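Local coordinates for putative curved DNA-binding protein (Chaetomium thermophilum var. thermophilum DSM 1495, PDB 4IPA) that is a thermophilic Arx1 associated with ribosome biogenesis, built on the methionine aminopeptidase-like fold of the M24 family and possibly able to bind DNA, at residues Val163-Leu174 and Ile381-Lys391. Numbering follows the deposited sequence.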
ATOM      1  N   VAL A 163      14.472   1.192   6.305  1.00 18.10           N
ATOM      2  CA  VAL A 163      15.399   0.100   6.053  1.00 16.51           C
ATOM      3  C   VAL A 163      15.078  -0.618   4.736  1.00 18.39           C
ATOM      4  O   VAL A 163      15.960  -0.798   3.902  1.00 20.67           O
ATOM      5  CB  VAL A 163      15.445  -0.908   7.218  1.00 15.20           C
ATOM      6  CG1 VAL A 163      16.329  -2.123   6.853  1.00 12.45           C
ATOM      7  CG2 VAL A 163      15.967  -0.220   8.460  1.00 13.34           C
ATOM      8  N   LEU A 164      13.824  -1.017   4.544  1.00 16.79           N
ATOM      9  CA  LEU A 164      13.410  -1.677   3.297  1.00 18.50           C
ATOM     10  C   LEU A 164      13.797  -0.876   2.046  1.00 19.78           C
ATOM     11  O   LEU A 164      14.376  -1.415   1.105  1.00 20.30           O
ATOM     12  CB  LEU A 164      11.897  -1.940   3.291  1.00 16.05           C
ATOM     13  CG  LEU A 164      11.356  -2.574   2.011  1.00 19.36           C
ATOM     14  CD1 LEU A 164      12.220  -3.778   1.618  1.00 16.13           C
ATOM     15  CD2 LEU A 164       9.867  -2.976   2.146  1.00 14.79           C
ATOM     16  N   LEU A 165      13.471   0.410   2.036  1.00 16.11           N
ATOM     17  CA  LEU A 165      13.802   1.261   0.897  1.00 20.10           C
ATOM     18  C   LEU A 165      15.308   1.237   0.555  1.00 19.29           C
ATOM     19  O   LEU A 165      15.687   1.194  -0.622  1.00 18.23           O
ATOM     20  CB  LEU A 165      13.311   2.695   1.138  1.00 17.82           C
ATOM     21  CG  LEU A 165      11.785   2.893   1.129  1.00 20.15           C
ATOM     22  CD1 LEU A 165      11.382   4.344   1.480  1.00 16.28           C
ATOM     23  CD2 LEU A 165      11.178   2.472  -0.213  1.00 17.64           C
ATOM     24  N   ARG A 166      16.147   1.260   1.590  1.00 16.56           N
ATOM     25  CA  ARG A 166      17.598   1.217   1.434  1.00 19.21           C
ATOM     26  C   ARG A 166      18.102  -0.154   0.980  1.00 21.50           C
ATOM     27  O   ARG A 166      19.086  -0.243   0.250  1.00 23.12           O
ATOM     28  CB  ARG A 166      18.288   1.660   2.727  1.00 20.02           C
ATOM     29  CG  ARG A 166      18.346   3.172   2.863  1.00 19.84           C
ATOM     30  CD  ARG A 166      18.463   3.614   4.307  1.00 22.96           C
ATOM     31  NE  ARG A 166      18.436   5.070   4.394  1.00 24.77           N
ATOM     32  CZ  ARG A 166      17.320   5.794   4.479  1.00 26.82           C
ATOM     33  NH1 ARG A 166      16.132   5.192   4.495  1.00 20.74           N
ATOM     34  NH2 ARG A 166      17.393   7.119   4.539  1.00 23.22           N
ATOM     35  N   LEU A 167      17.409  -1.216   1.388  1.00 20.93           N
ATOM     36  CA  LEU A 167      17.756  -2.563   0.948  1.00 19.53           C
ATOM     37  C   LEU A 167      17.401  -2.760  -0.517  1.00 23.50           C
ATOM     38  O   LEU A 167      17.773  -3.770  -1.121  1.00 24.31           O
ATOM     39  CB  LEU A 167      17.048  -3.619   1.801  1.00 21.54           C
ATOM     40  CG  LEU A 167      17.518  -3.664   3.260  1.00 26.15           C
ATOM     41  CD1 LEU A 167      16.753  -4.692   4.092  1.00 21.03           C
ATOM     42  CD2 LEU A 167      19.007  -3.964   3.283  1.00 29.99           C
ATOM     43  N   MET A 168      16.685  -1.793  -1.090  1.00 19.98           N
ATOM     44  CA  MET A 168      16.212  -1.930  -2.465  1.00 21.41           C
ATOM     45  C   MET A 168      17.094  -1.202  -3.481  1.00 19.14           C
ATOM     46  O   MET A 168      16.976  -1.416  -4.685  1.00 20.43           O
ATOM     47  CB  MET A 168      14.751  -1.477  -2.592  1.00 18.99           C
ATOM     48  CG  MET A 168      13.736  -2.379  -1.871  1.00 20.57           C
ATOM     49  SD  MET A 168      12.025  -1.831  -2.150  1.00 20.82           S
ATOM     50  CE  MET A 168      11.705  -2.423  -3.824  1.00 16.33           C
ATOM     51  N   VAL A 169      17.960  -0.328  -2.998  1.00 20.91           N
ATOM     52  CA  VAL A 169      18.958   0.286  -3.854  1.00 21.25           C
ATOM     53  C   VAL A 169      19.870  -0.818  -4.398  1.00 21.14           C
ATOM     54  O   VAL A 169      20.472  -1.558  -3.626  1.00 22.37           O
ATOM     55  CB  VAL A 169      19.769   1.339  -3.080  1.00 17.56           C
ATOM     56  CG1 VAL A 169      20.792   2.016  -4.006  1.00 22.75           C
ATOM     57  CG2 VAL A 169      18.821   2.376  -2.500  1.00 15.95           C
ATOM     58  N   PRO A 170      19.918  -0.974  -5.732  1.00 19.57           N
ATOM     59  CA  PRO A 170      20.805  -1.951  -6.377  1.00 23.38           C
ATOM     60  C   PRO A 170      22.240  -1.748  -5.901  1.00 26.97           C
ATOM     61  O   PRO A 170      22.685  -0.605  -5.775  1.00 24.76           O
ATOM     62  CB  PRO A 170      20.681  -1.603  -7.858  1.00 21.23           C
ATOM     63  CG  PRO A 170      19.295  -1.072  -7.976  1.00 23.48           C
ATOM     64  CD  PRO A 170      19.049  -0.294  -6.704  1.00 18.62           C
ATOM     65  N   PRO A 171      22.948  -2.846  -5.614  1.00 29.09           N
ATOM     66  CA  PRO A 171      24.277  -2.774  -4.999  1.00 29.98           C
ATOM     67  C   PRO A 171      25.211  -1.837  -5.754  1.00 28.80           C
ATOM     68  O   PRO A 171      25.345  -1.939  -6.971  1.00 28.77           O
ATOM     69  CB  PRO A 171      24.775  -4.219  -5.091  1.00 31.43           C
ATOM     70  CG  PRO A 171      23.514  -5.034  -5.050  1.00 34.32           C
ATOM     71  CD  PRO A 171      22.523  -4.239  -5.852  1.00 29.74           C
ATOM     72  N   GLY A 172      25.823  -0.909  -5.033  1.00 26.67           N
ATOM     73  CA  GLY A 172      26.857  -0.065  -5.600  1.00 31.42           C
ATOM     74  C   GLY A 172      26.403   1.191  -6.324  1.00 32.70           C
ATOM     75  O   GLY A 172      27.222   2.061  -6.632  1.00 27.91           O
ATOM     76  N   LEU A 173      25.107   1.293  -6.593  1.00 27.54           N
ATOM     77  CA  LEU A 173      24.568   2.435  -7.327  1.00 27.43           C
ATOM     78  C   LEU A 173      24.970   3.773  -6.699  1.00 28.19           C
ATOM     79  O   LEU A 173      25.246   4.746  -7.395  1.00 29.56           O
ATOM     80  CB  LEU A 173      23.044   2.329  -7.428  1.00 23.37           C
ATOM     81  CG  LEU A 173      22.365   3.334  -8.359  1.00 31.91           C
ATOM     82  CD1 LEU A 173      22.767   3.067  -9.823  1.00 32.77           C
ATOM     83  CD2 LEU A 173      20.837   3.311  -8.182  1.00 26.69           C
ATOM     84  N   LEU A 174      25.013   3.825  -5.376  1.00 27.52           N
ATOM     85  CA  LEU A 174      25.308   5.082  -4.703  1.00 28.80           C
ATOM     86  C   LEU A 174      26.613   5.030  -3.891  1.00 28.84           C
ATOM     87  O   LEU A 174      26.898   5.934  -3.114  1.00 25.88           O
ATOM     88  CB  LEU A 174      24.126   5.500  -3.817  1.00 28.35           C
ATOM     89  CG  LEU A 174      22.719   5.461  -4.452  1.00 32.80           C
ATOM     90  CD1 LEU A 174      21.605   5.472  -3.375  1.00 26.55           C
ATOM     91  CD2 LEU A 174      22.499   6.580  -5.493  1.00 27.48           C
ATOM     92  N   ILE A 381      21.871  -2.593  11.377  1.00 28.23           N
ATOM     93  CA  ILE A 381      20.732  -1.764  11.022  1.00 28.50           C
ATOM     94  C   ILE A 381      21.017  -0.256  11.069  1.00 27.84           C
ATOM     95  O   ILE A 381      20.666   0.468  10.136  1.00 25.77           O
ATOM     96  CB  ILE A 381      19.507  -2.127  11.868  1.00 26.78           C
ATOM     97  CG1 ILE A 381      19.024  -3.511  11.479  1.00 23.12           C
ATOM     98  CG2 ILE A 381      18.383  -1.136  11.655  1.00 24.64           C
ATOM     99  CD1 ILE A 381      17.895  -3.990  12.335  1.00 32.06           C
ATOM    100  N   LEU A 382      21.663   0.222  12.131  1.00 29.30           N
ATOM    101  CA  LEU A 382      21.984   1.658  12.214  1.00 34.61           C
ATOM    102  C   LEU A 382      22.879   2.095  11.053  1.00 29.84           C
ATOM    103  O   LEU A 382      22.783   3.221  10.563  1.00 27.16           O
ATOM    104  CB  LEU A 382      22.631   2.022  13.555  1.00 30.55           C
ATOM    105  CG  LEU A 382      21.748   1.855  14.791  1.00 29.65           C
ATOM    106  CD1 LEU A 382      22.597   2.081  16.029  1.00 36.18           C
ATOM    107  CD2 LEU A 382      20.560   2.819  14.763  1.00 26.45           C
ATOM    108  N   LYS A 383      23.741   1.188  10.613  1.00 28.30           N
ATOM    109  CA  LYS A 383      24.610   1.468   9.484  1.00 30.63           C
ATOM    110  C   LYS A 383      23.816   1.576   8.166  1.00 28.23           C
ATOM    111  O   LYS A 383      23.962   2.548   7.416  1.00 28.22           O
ATOM    112  CB  LYS A 383      25.731   0.431   9.419  1.00 34.11           C
ATOM    113  CG  LYS A 383      26.711   0.503  10.575  1.00 45.09           C
ATOM    114  CD  LYS A 383      27.798  -0.574  10.472  1.00 48.76           C
ATOM    115  CE  LYS A 383      28.802  -0.479  11.632  1.00 43.00           C
ATOM    116  NZ  LYS A 383      29.857  -1.536  11.565  1.00 41.46           N
ATOM    117  N   ILE A 384      22.947   0.606   7.909  1.00 26.36           N
ATOM    118  CA  ILE A 384      22.015   0.697   6.783  1.00 29.19           C
ATOM    119  C   ILE A 384      21.251   2.031   6.769  1.00 26.81           C
ATOM    120  O   ILE A 384      21.181   2.706   5.744  1.00 29.24           O
ATOM    121  CB  ILE A 384      21.021  -0.479   6.771  1.00 30.99           C
ATOM    122  CG1 ILE A 384      21.763  -1.797   6.533  1.00 29.66           C
ATOM    123  CG2 ILE A 384      19.971  -0.286   5.689  1.00 26.39           C
ATOM    124  CD1 ILE A 384      21.019  -3.013   7.028  1.00 29.42           C
ATOM    125  N   LEU A 385      20.715   2.426   7.917  1.00 24.21           N
ATOM    126  CA  LEU A 385      19.993   3.693   8.017  1.00 27.25           C
ATOM    127  C   LEU A 385      20.822   4.914   7.639  1.00 32.05           C
ATOM    128  O   LEU A 385      20.262   5.950   7.277  1.00 29.56           O
ATOM    129  CB  LEU A 385      19.428   3.875   9.423  1.00 28.39           C
ATOM    130  CG  LEU A 385      18.210   2.988   9.678  1.00 30.07           C
ATOM    131  CD1 LEU A 385      17.727   3.130  11.111  1.00 25.35           C
ATOM    132  CD2 LEU A 385      17.121   3.361   8.687  1.00 23.48           C
ATOM    133  N   GLU A 386      22.147   4.799   7.734  1.00 30.95           N
ATOM    134  CA  GLU A 386      23.044   5.887   7.329  1.00 30.10           C
ATOM    135  C   GLU A 386      23.229   5.967   5.808  1.00 26.97           C
ATOM    136  O   GLU A 386      23.597   7.014   5.279  1.00 29.63           O
ATOM    137  CB  GLU A 386      24.409   5.757   8.017  1.00 35.55           C
ATOM    138  CG  GLU A 386      24.376   6.053   9.517  1.00 36.74           C
ATOM    139  CD  GLU A 386      23.665   7.367   9.833  1.00 40.69           C
ATOM    140  OE1 GLU A 386      24.112   8.418   9.338  1.00 42.08           O
ATOM    141  OE2 GLU A 386      22.651   7.349  10.568  1.00 45.13           O
ATOM    142  N   GLN A 387      22.984   4.859   5.115  1.00 26.86           N
ATOM    143  CA  GLN A 387      23.086   4.830   3.663  1.00 30.22           C
ATOM    144  C   GLN A 387      22.050   5.759   3.040  1.00 29.50           C
ATOM    145  O   GLN A 387      20.940   5.895   3.550  1.00 28.59           O
ATOM    146  CB  GLN A 387      22.877   3.415   3.139  1.00 29.12           C
ATOM    147  CG  GLN A 387      23.803   2.384   3.733  1.00 32.94           C
ATOM    148  CD  GLN A 387      23.386   0.975   3.368  1.00 39.05           C
ATOM    149  OE1 GLN A 387      23.863  -0.002   3.958  1.00 37.55           O
ATOM    150  NE2 GLN A 387      22.477   0.860   2.396  1.00 33.22           N
ATOM    151  N   PRO A 388      22.416   6.412   1.933  1.00 31.70           N
ATOM    152  CA  PRO A 388      21.490   7.338   1.279  1.00 28.47           C
ATOM    153  C   PRO A 388      20.478   6.570   0.440  1.00 25.27           C
ATOM    154  O   PRO A 388      20.709   5.406   0.112  1.00 28.51           O
ATOM    155  CB  PRO A 388      22.412   8.157   0.374  1.00 30.28           C
ATOM    156  CG  PRO A 388      23.513   7.203   0.021  1.00 26.84           C
ATOM    157  CD  PRO A 388      23.710   6.318   1.227  1.00 23.75           C
ATOM    158  N   LEU A 389      19.359   7.207   0.122  1.00 28.90           N
ATOM    159  CA  LEU A 389      18.346   6.598  -0.726  1.00 26.35           C
ATOM    160  C   LEU A 389      18.578   6.990  -2.181  1.00 29.20           C
ATOM    161  O   LEU A 389      18.198   6.270  -3.111  1.00 29.98           O
ATOM    162  CB  LEU A 389      16.955   7.041  -0.275  1.00 27.33           C
ATOM    163  CG  LEU A 389      16.132   5.990   0.465  1.00 33.71           C
ATOM    164  CD1 LEU A 389      14.787   6.577   0.865  1.00 32.25           C
ATOM    165  CD2 LEU A 389      15.949   4.733  -0.395  1.00 24.57           C
ATOM    166  N   SER A 390      19.222   8.133  -2.373  1.00 30.33           N
ATOM    167  CA  SER A 390      19.479   8.643  -3.708  1.00 32.16           C
ATOM    168  C   SER A 390      20.638   9.627  -3.659  1.00 30.52           C
ATOM    169  O   SER A 390      21.126   9.940  -2.583  1.00 30.01           O
ATOM    170  CB  SER A 390      18.249   9.384  -4.212  1.00 36.74           C
ATOM    171  OG  SER A 390      18.121  10.612  -3.511  1.00 36.66           O
ATOM    172  N   LYS A 391      21.072  10.097  -4.829  1.00 33.70           N
ATOM    173  CA  LYS A 391      22.004  11.210  -4.940  1.00 38.42           C
ATOM    174  C   LYS A 391      21.188  12.475  -5.150  1.00 42.66           C
ATOM    175  O   LYS A 391      20.534  12.627  -6.180  1.00 43.45           O
ATOM    176  CB  LYS A 391      22.926  11.050  -6.149  1.00 36.22           C
ATOM    177  CG  LYS A 391      23.825   9.824  -6.186  1.00 34.76           C
ATOM    178  CD  LYS A 391      24.577   9.802  -7.538  1.00 32.68           C
ATOM    179  CE  LYS A 391      25.044   8.403  -7.951  1.00 38.03           C
ATOM    180  NZ  LYS A 391      25.259   8.288  -9.436  1.00 33.23           N
TER
HETATM  181  O   HOH W   1      19.953   8.573   4.579  1.00 37.69           O
HETATM  182  O   HOH W   2      24.659   5.649 -10.673  1.00 40.97           O
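Arg-166 reaches across to the chain leaving helix 379-386 and takes hold of it: its NE donates to the carbonyl O of Gln-387 at 2.8 Å, with an N-H...O angle of 148°. The donor sits 22° off the carbonyl plane. Extended from CG to NE, the arginine chain carries CD to within 3.2 Å of Ile-384 O, and Leu-389 CG lies over one face of the guanidinium. NH1 is tied back to Glu-162 by a salt bridge, so the group is gripped from its own helix as well.

On the buried side, Val-163 turns CG2 onto Leu-385 CD2 at 3.8 Å, the two side chains meeting at about a right angle, while its CG1 faces Ile-384 CG2. Leu-389 CD2 closes on Leu-165 CB at 3.7 Å. Here the pita-bread fold of the M24 family, with its helices packed against a curved antiparallel sheet, receives the end of the modelled chain: the axes of the helical segments 381-386 and 163-167 cross at 69°, and beyond the former Leu-389 makes a backbone hydrogen bond with Ile-356 of the edge strand 355-360, and Lys-391 one with Asn-354 just before that strand.

Water marks the looser side. One molecule, in the guanidinium plane, accepts from Arg-166 NH2 and donates to Gln-387 O, giving that carbonyl a second partner. Past the type II turn from Pro-170 to Leu-173, Leu-174 CD2 rests on Lys-391 CG at 3.6 Å, while its other branch, CD1, comes to 3.5 Å from Leu-389 O. Lys-391 stretches on past Leu-173 O, and a water accepting from its NZ at 3.0 Å gives that carbonyl a weak hydrogen bond.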